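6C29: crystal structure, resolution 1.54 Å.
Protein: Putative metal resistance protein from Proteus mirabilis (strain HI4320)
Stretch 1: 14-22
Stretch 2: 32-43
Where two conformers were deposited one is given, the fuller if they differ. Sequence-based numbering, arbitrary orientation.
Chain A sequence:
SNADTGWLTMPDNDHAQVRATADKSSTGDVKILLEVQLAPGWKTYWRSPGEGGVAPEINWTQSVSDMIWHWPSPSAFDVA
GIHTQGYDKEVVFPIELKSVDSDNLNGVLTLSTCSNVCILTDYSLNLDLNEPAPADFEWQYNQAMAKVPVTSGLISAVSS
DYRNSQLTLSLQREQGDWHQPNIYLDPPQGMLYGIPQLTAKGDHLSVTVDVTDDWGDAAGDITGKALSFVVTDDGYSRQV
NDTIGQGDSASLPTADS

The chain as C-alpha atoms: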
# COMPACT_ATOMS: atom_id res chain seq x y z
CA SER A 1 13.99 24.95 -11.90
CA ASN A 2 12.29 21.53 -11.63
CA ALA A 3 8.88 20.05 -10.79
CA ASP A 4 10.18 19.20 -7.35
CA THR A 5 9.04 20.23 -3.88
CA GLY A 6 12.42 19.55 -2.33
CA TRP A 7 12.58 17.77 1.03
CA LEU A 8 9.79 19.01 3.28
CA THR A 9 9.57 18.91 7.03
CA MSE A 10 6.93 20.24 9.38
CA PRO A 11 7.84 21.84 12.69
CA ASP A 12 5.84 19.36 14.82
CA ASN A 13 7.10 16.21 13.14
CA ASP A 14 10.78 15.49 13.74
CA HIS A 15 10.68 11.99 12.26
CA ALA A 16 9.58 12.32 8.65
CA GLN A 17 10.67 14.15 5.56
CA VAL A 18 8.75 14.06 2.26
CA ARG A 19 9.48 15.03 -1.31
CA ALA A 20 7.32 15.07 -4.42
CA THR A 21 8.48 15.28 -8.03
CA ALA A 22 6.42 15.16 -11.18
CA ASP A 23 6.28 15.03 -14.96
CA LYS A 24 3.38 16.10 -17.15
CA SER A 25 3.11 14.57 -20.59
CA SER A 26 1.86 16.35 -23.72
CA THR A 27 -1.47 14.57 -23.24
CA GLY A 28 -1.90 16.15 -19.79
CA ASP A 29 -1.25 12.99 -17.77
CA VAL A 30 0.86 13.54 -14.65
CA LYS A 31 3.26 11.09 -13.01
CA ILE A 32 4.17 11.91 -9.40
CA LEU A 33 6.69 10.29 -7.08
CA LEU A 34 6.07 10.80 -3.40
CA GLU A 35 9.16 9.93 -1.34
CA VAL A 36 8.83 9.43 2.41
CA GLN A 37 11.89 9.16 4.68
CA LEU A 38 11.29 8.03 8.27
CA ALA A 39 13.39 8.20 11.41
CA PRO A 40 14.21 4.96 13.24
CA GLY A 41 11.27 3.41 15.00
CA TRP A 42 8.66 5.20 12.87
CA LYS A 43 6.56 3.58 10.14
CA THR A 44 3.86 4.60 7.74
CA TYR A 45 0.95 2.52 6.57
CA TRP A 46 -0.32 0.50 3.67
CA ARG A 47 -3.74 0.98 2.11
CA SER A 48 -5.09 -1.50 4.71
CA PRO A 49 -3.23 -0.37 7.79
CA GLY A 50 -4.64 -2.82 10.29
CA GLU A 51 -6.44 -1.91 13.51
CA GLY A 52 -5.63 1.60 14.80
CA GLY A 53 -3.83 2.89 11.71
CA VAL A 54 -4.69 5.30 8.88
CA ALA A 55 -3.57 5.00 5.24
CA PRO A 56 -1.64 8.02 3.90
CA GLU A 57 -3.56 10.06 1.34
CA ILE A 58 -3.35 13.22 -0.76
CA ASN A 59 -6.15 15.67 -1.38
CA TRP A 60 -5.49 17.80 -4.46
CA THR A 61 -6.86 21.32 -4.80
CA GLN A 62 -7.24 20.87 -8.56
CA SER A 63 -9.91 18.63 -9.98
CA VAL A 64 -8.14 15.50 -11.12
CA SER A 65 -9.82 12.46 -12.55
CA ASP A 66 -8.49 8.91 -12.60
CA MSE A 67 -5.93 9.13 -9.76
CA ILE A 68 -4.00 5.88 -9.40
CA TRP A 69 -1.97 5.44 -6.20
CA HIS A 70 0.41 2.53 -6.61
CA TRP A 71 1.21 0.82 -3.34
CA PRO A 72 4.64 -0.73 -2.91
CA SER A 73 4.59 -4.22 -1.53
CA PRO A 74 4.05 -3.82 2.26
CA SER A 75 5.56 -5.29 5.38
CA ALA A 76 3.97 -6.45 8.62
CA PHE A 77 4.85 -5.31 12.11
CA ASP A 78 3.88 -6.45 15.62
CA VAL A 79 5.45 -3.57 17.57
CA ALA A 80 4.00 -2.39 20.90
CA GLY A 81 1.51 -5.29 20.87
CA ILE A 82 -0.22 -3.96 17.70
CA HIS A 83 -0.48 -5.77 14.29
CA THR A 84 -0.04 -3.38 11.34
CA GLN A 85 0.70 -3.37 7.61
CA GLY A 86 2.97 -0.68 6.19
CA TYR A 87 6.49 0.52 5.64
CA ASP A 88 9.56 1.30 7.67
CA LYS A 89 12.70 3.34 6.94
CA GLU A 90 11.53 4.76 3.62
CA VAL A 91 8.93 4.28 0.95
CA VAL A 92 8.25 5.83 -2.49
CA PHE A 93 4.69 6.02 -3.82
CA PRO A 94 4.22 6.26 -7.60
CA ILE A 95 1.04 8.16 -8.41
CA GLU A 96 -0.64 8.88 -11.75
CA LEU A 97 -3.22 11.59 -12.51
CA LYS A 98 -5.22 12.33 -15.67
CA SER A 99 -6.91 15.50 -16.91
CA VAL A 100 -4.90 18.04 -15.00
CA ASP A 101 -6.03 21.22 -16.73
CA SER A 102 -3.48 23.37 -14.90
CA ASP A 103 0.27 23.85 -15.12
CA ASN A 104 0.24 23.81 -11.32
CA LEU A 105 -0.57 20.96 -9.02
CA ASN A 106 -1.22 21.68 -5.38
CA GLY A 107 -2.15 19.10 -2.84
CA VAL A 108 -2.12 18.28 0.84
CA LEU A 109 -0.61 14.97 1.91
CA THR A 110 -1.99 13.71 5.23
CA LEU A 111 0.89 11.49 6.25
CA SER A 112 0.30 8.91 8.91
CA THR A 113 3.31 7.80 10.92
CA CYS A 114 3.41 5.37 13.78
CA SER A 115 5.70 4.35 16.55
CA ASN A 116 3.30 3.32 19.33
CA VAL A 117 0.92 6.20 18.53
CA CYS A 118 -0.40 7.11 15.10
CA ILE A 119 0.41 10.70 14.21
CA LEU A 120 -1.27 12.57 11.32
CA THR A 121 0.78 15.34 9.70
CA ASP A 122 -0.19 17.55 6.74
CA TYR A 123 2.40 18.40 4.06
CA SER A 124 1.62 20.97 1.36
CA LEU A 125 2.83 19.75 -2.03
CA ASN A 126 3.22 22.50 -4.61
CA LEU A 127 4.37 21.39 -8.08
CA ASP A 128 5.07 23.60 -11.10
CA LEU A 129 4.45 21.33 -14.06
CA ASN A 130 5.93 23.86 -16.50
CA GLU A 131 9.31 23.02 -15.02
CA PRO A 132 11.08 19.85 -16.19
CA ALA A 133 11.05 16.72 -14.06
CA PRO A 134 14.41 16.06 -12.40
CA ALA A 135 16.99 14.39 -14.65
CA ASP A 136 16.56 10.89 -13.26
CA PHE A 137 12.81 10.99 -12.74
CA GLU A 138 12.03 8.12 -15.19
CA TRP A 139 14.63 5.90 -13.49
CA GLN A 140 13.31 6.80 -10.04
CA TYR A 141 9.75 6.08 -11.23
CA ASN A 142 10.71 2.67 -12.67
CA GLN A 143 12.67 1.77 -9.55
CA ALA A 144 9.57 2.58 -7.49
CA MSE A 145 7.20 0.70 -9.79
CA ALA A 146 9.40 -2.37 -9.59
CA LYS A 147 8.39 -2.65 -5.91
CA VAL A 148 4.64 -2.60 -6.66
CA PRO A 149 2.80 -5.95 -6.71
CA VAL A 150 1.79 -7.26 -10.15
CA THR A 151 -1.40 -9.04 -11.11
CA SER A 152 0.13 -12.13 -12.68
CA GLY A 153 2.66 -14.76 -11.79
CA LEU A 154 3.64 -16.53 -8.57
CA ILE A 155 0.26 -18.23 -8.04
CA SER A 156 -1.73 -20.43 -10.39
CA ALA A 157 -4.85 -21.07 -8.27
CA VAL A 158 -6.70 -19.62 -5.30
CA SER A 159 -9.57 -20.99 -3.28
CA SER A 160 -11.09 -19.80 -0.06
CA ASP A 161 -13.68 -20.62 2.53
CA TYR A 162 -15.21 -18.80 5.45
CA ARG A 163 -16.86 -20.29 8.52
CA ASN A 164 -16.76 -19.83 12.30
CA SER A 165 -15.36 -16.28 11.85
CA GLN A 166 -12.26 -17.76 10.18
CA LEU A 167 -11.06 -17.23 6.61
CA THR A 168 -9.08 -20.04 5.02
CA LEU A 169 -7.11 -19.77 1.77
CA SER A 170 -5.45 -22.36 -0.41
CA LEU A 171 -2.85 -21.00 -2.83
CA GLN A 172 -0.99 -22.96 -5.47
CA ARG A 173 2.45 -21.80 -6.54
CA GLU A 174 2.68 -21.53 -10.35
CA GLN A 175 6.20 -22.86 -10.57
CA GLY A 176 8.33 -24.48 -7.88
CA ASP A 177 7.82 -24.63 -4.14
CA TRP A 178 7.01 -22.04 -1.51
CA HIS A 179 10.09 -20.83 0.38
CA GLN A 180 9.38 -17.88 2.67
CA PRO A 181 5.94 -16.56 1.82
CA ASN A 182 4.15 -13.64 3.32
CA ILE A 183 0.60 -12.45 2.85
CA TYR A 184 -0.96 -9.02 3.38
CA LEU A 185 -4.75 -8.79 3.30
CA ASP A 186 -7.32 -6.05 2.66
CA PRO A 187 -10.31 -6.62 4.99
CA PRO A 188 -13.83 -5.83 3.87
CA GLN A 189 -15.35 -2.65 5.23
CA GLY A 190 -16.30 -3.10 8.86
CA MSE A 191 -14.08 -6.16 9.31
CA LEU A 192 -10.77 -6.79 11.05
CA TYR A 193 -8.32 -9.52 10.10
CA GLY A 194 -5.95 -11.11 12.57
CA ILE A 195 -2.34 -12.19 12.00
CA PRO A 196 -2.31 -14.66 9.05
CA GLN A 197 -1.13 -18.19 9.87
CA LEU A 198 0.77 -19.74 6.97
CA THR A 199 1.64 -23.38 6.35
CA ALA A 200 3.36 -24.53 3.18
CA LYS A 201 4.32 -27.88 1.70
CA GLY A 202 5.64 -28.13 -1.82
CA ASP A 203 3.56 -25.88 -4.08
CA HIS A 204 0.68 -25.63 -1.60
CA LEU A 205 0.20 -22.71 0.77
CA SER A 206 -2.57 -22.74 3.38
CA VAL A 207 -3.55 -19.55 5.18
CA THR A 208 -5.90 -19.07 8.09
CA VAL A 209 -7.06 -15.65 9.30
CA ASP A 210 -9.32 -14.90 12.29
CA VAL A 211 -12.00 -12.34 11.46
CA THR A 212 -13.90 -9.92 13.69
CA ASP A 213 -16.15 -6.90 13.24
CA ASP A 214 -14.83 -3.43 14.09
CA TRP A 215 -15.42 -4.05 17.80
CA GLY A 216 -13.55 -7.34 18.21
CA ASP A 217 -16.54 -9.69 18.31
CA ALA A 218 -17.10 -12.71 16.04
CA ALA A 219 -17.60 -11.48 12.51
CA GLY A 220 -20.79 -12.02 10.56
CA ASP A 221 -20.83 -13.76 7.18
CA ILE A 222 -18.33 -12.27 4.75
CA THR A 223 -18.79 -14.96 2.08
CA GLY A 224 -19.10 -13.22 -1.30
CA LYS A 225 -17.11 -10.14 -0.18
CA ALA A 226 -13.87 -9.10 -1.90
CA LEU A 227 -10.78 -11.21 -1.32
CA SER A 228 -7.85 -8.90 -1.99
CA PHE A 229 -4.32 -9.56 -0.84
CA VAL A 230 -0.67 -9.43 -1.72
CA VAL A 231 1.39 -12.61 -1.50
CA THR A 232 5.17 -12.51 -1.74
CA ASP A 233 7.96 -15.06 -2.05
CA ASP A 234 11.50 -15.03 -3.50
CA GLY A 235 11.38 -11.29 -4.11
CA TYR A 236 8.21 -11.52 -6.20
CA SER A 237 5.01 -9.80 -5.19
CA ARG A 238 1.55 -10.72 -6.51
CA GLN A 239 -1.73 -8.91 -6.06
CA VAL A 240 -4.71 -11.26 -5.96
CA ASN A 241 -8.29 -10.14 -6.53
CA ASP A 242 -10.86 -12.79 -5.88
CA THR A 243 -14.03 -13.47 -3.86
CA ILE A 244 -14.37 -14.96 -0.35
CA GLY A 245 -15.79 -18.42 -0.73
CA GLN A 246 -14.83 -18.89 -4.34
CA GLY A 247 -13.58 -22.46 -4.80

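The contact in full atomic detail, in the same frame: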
# COMPACT_ATOMS: atom_id res chain seq x y z
N ASP A 14 9.33 15.57 13.84
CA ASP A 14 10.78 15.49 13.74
C ASP A 14 11.26 14.16 13.18
O ASP A 14 12.47 13.88 13.22
CB ASP A 14 11.41 15.71 15.12
CG ASP A 14 11.00 14.65 16.15
OD1 ASP A 14 10.45 13.58 15.78
OD2 ASP A 14 11.24 14.90 17.36
N HIS A 15 10.34 13.35 12.66
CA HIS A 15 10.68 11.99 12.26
C HIS A 15 10.29 11.60 10.85
O HIS A 15 10.33 10.40 10.50
CB HIS A 15 10.04 10.98 13.22
CG HIS A 15 8.56 11.05 13.25
ND1 HIS A 15 7.87 11.76 14.21
CD2 HIS A 15 7.63 10.54 12.41
CE1 HIS A 15 6.58 11.67 13.96
NE2 HIS A 15 6.41 10.93 12.87
N ALA A 16 9.84 12.56 10.06
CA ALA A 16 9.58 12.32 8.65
C ALA A 16 10.03 13.47 7.80
O ALA A 16 9.99 14.63 8.21
CB ALA A 16 8.10 12.05 8.41
N GLN A 17 10.45 13.16 6.59
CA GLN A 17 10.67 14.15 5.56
C GLN A 17 9.98 13.61 4.30
O GLN A 17 10.02 12.40 4.07
CB GLN A 17 12.14 14.33 5.24
CG GLN A 17 13.14 14.52 6.31
CD GLN A 17 14.49 14.68 5.63
OE1 GLN A 17 15.34 13.81 5.72
NE2 GLN A 17 14.64 15.76 4.88
N VAL A 18 9.40 14.50 3.49
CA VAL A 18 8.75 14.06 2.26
C VAL A 18 9.15 14.93 1.10
O VAL A 18 9.51 16.08 1.24
CB VAL A 18 7.19 14.03 2.37
CG1 VAL A 18 6.73 13.26 3.64
CG2 VAL A 18 6.61 15.41 2.33
N ARG A 19 9.12 14.34 -0.09
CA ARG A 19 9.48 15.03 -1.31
C ARG A 19 8.60 14.53 -2.43
O ARG A 19 8.44 13.33 -2.56
CB ARG A 19 10.94 14.79 -1.67
CG ARG A 19 11.36 15.38 -3.04
CD ARG A 19 12.88 15.19 -3.28
NE ARG A 19 13.35 15.65 -4.59
CZ ARG A 19 13.94 14.89 -5.51
NH1 ARG A 19 14.12 13.58 -5.33
NH2 ARG A 19 14.37 15.45 -6.65
N ALA A 20 8.06 15.44 -3.24
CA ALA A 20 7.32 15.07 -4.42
C ALA A 20 7.96 15.66 -5.66
O ALA A 20 8.41 16.81 -5.65
CB ALA A 20 5.89 15.49 -4.32
N THR A 21 7.99 14.86 -6.72
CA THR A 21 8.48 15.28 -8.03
C THR A 21 7.47 14.82 -9.07
O THR A 21 6.69 13.91 -8.81
CB THR A 21 9.84 14.69 -8.34
OG1 THR A 21 9.79 13.26 -8.20
CG2 THR A 21 10.89 15.29 -7.42
N ALA A 22 7.45 15.47 -10.22
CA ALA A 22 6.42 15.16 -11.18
C ALA A 22 6.81 15.49 -12.60
O ALA A 22 7.70 16.29 -12.84
CB ALA A 22 5.14 15.91 -10.83
N ILE A 32 3.67 11.33 -10.64
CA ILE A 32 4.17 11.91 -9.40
C ILE A 32 4.88 10.82 -8.60
O ILE A 32 4.37 9.71 -8.48
CB ILE A 32 3.02 12.50 -8.59
CG1 ILE A 32 2.36 13.62 -9.39
CG2 ILE A 32 3.48 13.02 -7.27
CD1 ILE A 32 0.93 13.74 -9.07
N LEU A 33 6.03 11.15 -8.04
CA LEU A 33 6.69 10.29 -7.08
C LEU A 33 6.67 10.96 -5.75
O LEU A 33 7.16 12.08 -5.62
CB LEU A 33 8.15 10.01 -7.46
CG LEU A 33 8.35 8.99 -8.56
CD1 LEU A 33 9.81 8.96 -8.97
CD2 LEU A 33 7.94 7.59 -8.07
N LEU A 34 6.11 10.30 -4.77
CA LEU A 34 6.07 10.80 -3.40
C LEU A 34 7.04 10.00 -2.56
O LEU A 34 6.78 8.84 -2.27
CB LEU A 34 4.67 10.71 -2.83
CG LEU A 34 4.56 11.12 -1.39
CD1 LEU A 34 4.88 12.60 -1.24
CD2 LEU A 34 3.16 10.81 -0.88
N GLU A 35 8.16 10.58 -2.16
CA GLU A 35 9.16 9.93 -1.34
C GLU A 35 8.90 10.28 0.13
O GLU A 35 8.66 11.44 0.46
CB GLU A 35 10.57 10.38 -1.70
CG GLU A 35 10.97 10.10 -3.13
CD GLU A 35 12.27 10.82 -3.50
OE1 GLU A 35 13.37 10.28 -3.21
OE2 GLU A 35 12.18 11.96 -4.00
N VAL A 36 8.97 9.27 0.99
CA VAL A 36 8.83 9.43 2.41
C VAL A 36 10.01 8.80 3.11
O VAL A 36 10.27 7.62 2.92
CB VAL A 36 7.55 8.81 2.92
CG1 VAL A 36 7.43 8.98 4.40
CG2 VAL A 36 6.33 9.41 2.22
N GLN A 37 10.75 9.60 3.88
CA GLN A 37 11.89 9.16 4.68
C GLN A 37 11.54 9.24 6.15
O GLN A 37 11.18 10.32 6.61
CB GLN A 37 13.12 10.05 4.41
CG GLN A 37 13.84 9.79 3.10
CD GLN A 37 14.87 8.67 3.16
OE1 GLN A 37 15.42 8.35 4.22
NE2 GLN A 37 15.13 8.05 2.02
N LEU A 38 11.70 8.14 6.88
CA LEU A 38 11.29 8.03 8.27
C LEU A 38 12.46 7.85 9.21
O LEU A 38 13.38 7.09 8.91
CB LEU A 38 10.38 6.84 8.40
CG LEU A 38 9.14 6.90 7.51
CD1 LEU A 38 8.55 5.51 7.37
CD2 LEU A 38 8.11 7.80 8.13
N ALA A 39 12.40 8.49 10.36
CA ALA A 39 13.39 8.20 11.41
C ALA A 39 13.23 6.82 12.03
O ALA A 39 12.16 6.22 11.95
CB ALA A 39 13.29 9.22 12.48
N PRO A 40 14.31 6.29 12.64
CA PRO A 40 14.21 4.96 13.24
C PRO A 40 13.08 4.84 14.23
O PRO A 40 12.85 5.72 15.05
CB PRO A 40 15.58 4.79 13.91
CG PRO A 40 16.50 5.58 13.05
CD PRO A 40 15.70 6.78 12.63
N GLY A 41 12.37 3.72 14.13
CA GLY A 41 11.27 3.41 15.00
C GLY A 41 9.92 3.88 14.48
O GLY A 41 8.91 3.47 15.02
N TRP A 42 9.91 4.69 13.42
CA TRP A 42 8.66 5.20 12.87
C TRP A 42 8.36 4.52 11.53
O TRP A 42 9.26 4.27 10.72
CB TRP A 42 8.73 6.73 12.67
CG TRP A 42 8.74 7.52 13.96
CD1 TRP A 42 9.84 7.90 14.66
CD2 TRP A 42 7.61 8.01 14.67
NE1 TRP A 42 9.45 8.61 15.77
CE2 TRP A 42 8.09 8.70 15.80
CE3 TRP A 42 6.23 7.95 14.47
CZ2 TRP A 42 7.25 9.30 16.72
CZ3 TRP A 42 5.40 8.55 15.38
CH2 TRP A 42 5.90 9.22 16.49
N LYS A 43 7.09 4.21 11.35
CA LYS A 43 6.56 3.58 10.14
C LYS A 43 5.44 4.39 9.54
O LYS A 43 4.90 5.28 10.18
CB LYS A 43 6.06 2.18 10.49
CG LYS A 43 7.17 1.28 11.04
CD LYS A 43 6.66 0.22 11.99
CE LYS A 43 7.83 -0.52 12.69
NZ LYS A 43 8.46 0.25 13.81
O HOH W 1 10.10 12.63 -5.40

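The imidazole of His15 lies flat on the six-membered ring of Trp42, with centroids 3.5 Å apart and planes only 3° from parallel. The closest atoms, His15 NE2 and Trp42 CE3, are 3.4 Å apart, essentially van der Waals contact, so this is a true face-to-face stack. It extends back along the histidine side chain: His15 CB sits 3.6 Å from the centroid of the tryptophan five-membered ring and 19° off its normal, the geometry of a CH-pi contact. Both rings of the indole are thus used. Trp42 is brought back over His15 by a type II turn from Ala39 to Trp42, closed by Trp42 N donating to Ala39 O at 3.1 Å. Gly41, at phi/psi 91/-10, takes backbone angles at which a CB would be jammed against the carbonyl oxygen of Pro40.

Beyond this corner the stretches form a two-stranded antiparallel ladder, with strand axes at 167° and a closest approach of 4.7 Å. Gln17-Gln37, Arg19-Glu35 and Thr21-Leu33 are hydrogen-bonded pairs, each joined by two reciprocal N-H...O bonds. For Gln17 and Gln37, each N lies 2.9 Å from the partner's O; the Glu35 N to Arg19 O bond is 2.8 Å and its return, Arg19 N to Glu35 O, 3.0 Å. Ala39 N donating to His15 O, at 2.8 Å and 170°, carries the pattern past the last bridge. The non-hydrogen-bonded pairs are drawn closer: CA-CA is 4.6 Å for Ala16-Leu38, Val18-Val36 and Ala20-Leu34 and 4.3 Å for Ala22-Ile32, against 5.2 Å for Gln17-Gln37, 5.1 Å for Arg19-Glu35 and 5.4 Å for Thr21-Leu33. CA-H...O contacts such as Ala20 CA to Leu33 O (3.2 Å, 154° at the hydrogen) supplement the ladder.

Side chains alternate accordingly. Ala16, Val18, Ala20 and Ala22 share one face with Leu38, Val36, Leu34 and Ile32. Their pairings are purely apolar, from 3.9 Å between Ala22 CB and Ile32 CG1 to 4.3 Å between Ala20 CB and Leu34 CD1.

The other face is more polar. Arg19, extended with chi1 to chi3 all t, reaches Glu35 in a salt bridge, NH1 to OE2 2.9 Å. The hydrogen bond within it is bent, at 134°, and OE2 approaches the guanidinium obliquely; the opposite charges add electrostatic attraction. A water lies 2.6 Å from Glu35 OE2 and 3.0 Å from Leu33 O, placed to donate to either, though it has more acceptors in reach than protons; it also hydrogen-bonds Thr21 OG1 at 2.9 Å, linking the carboxylate to the neighbouring Thr21-Leu33 pair.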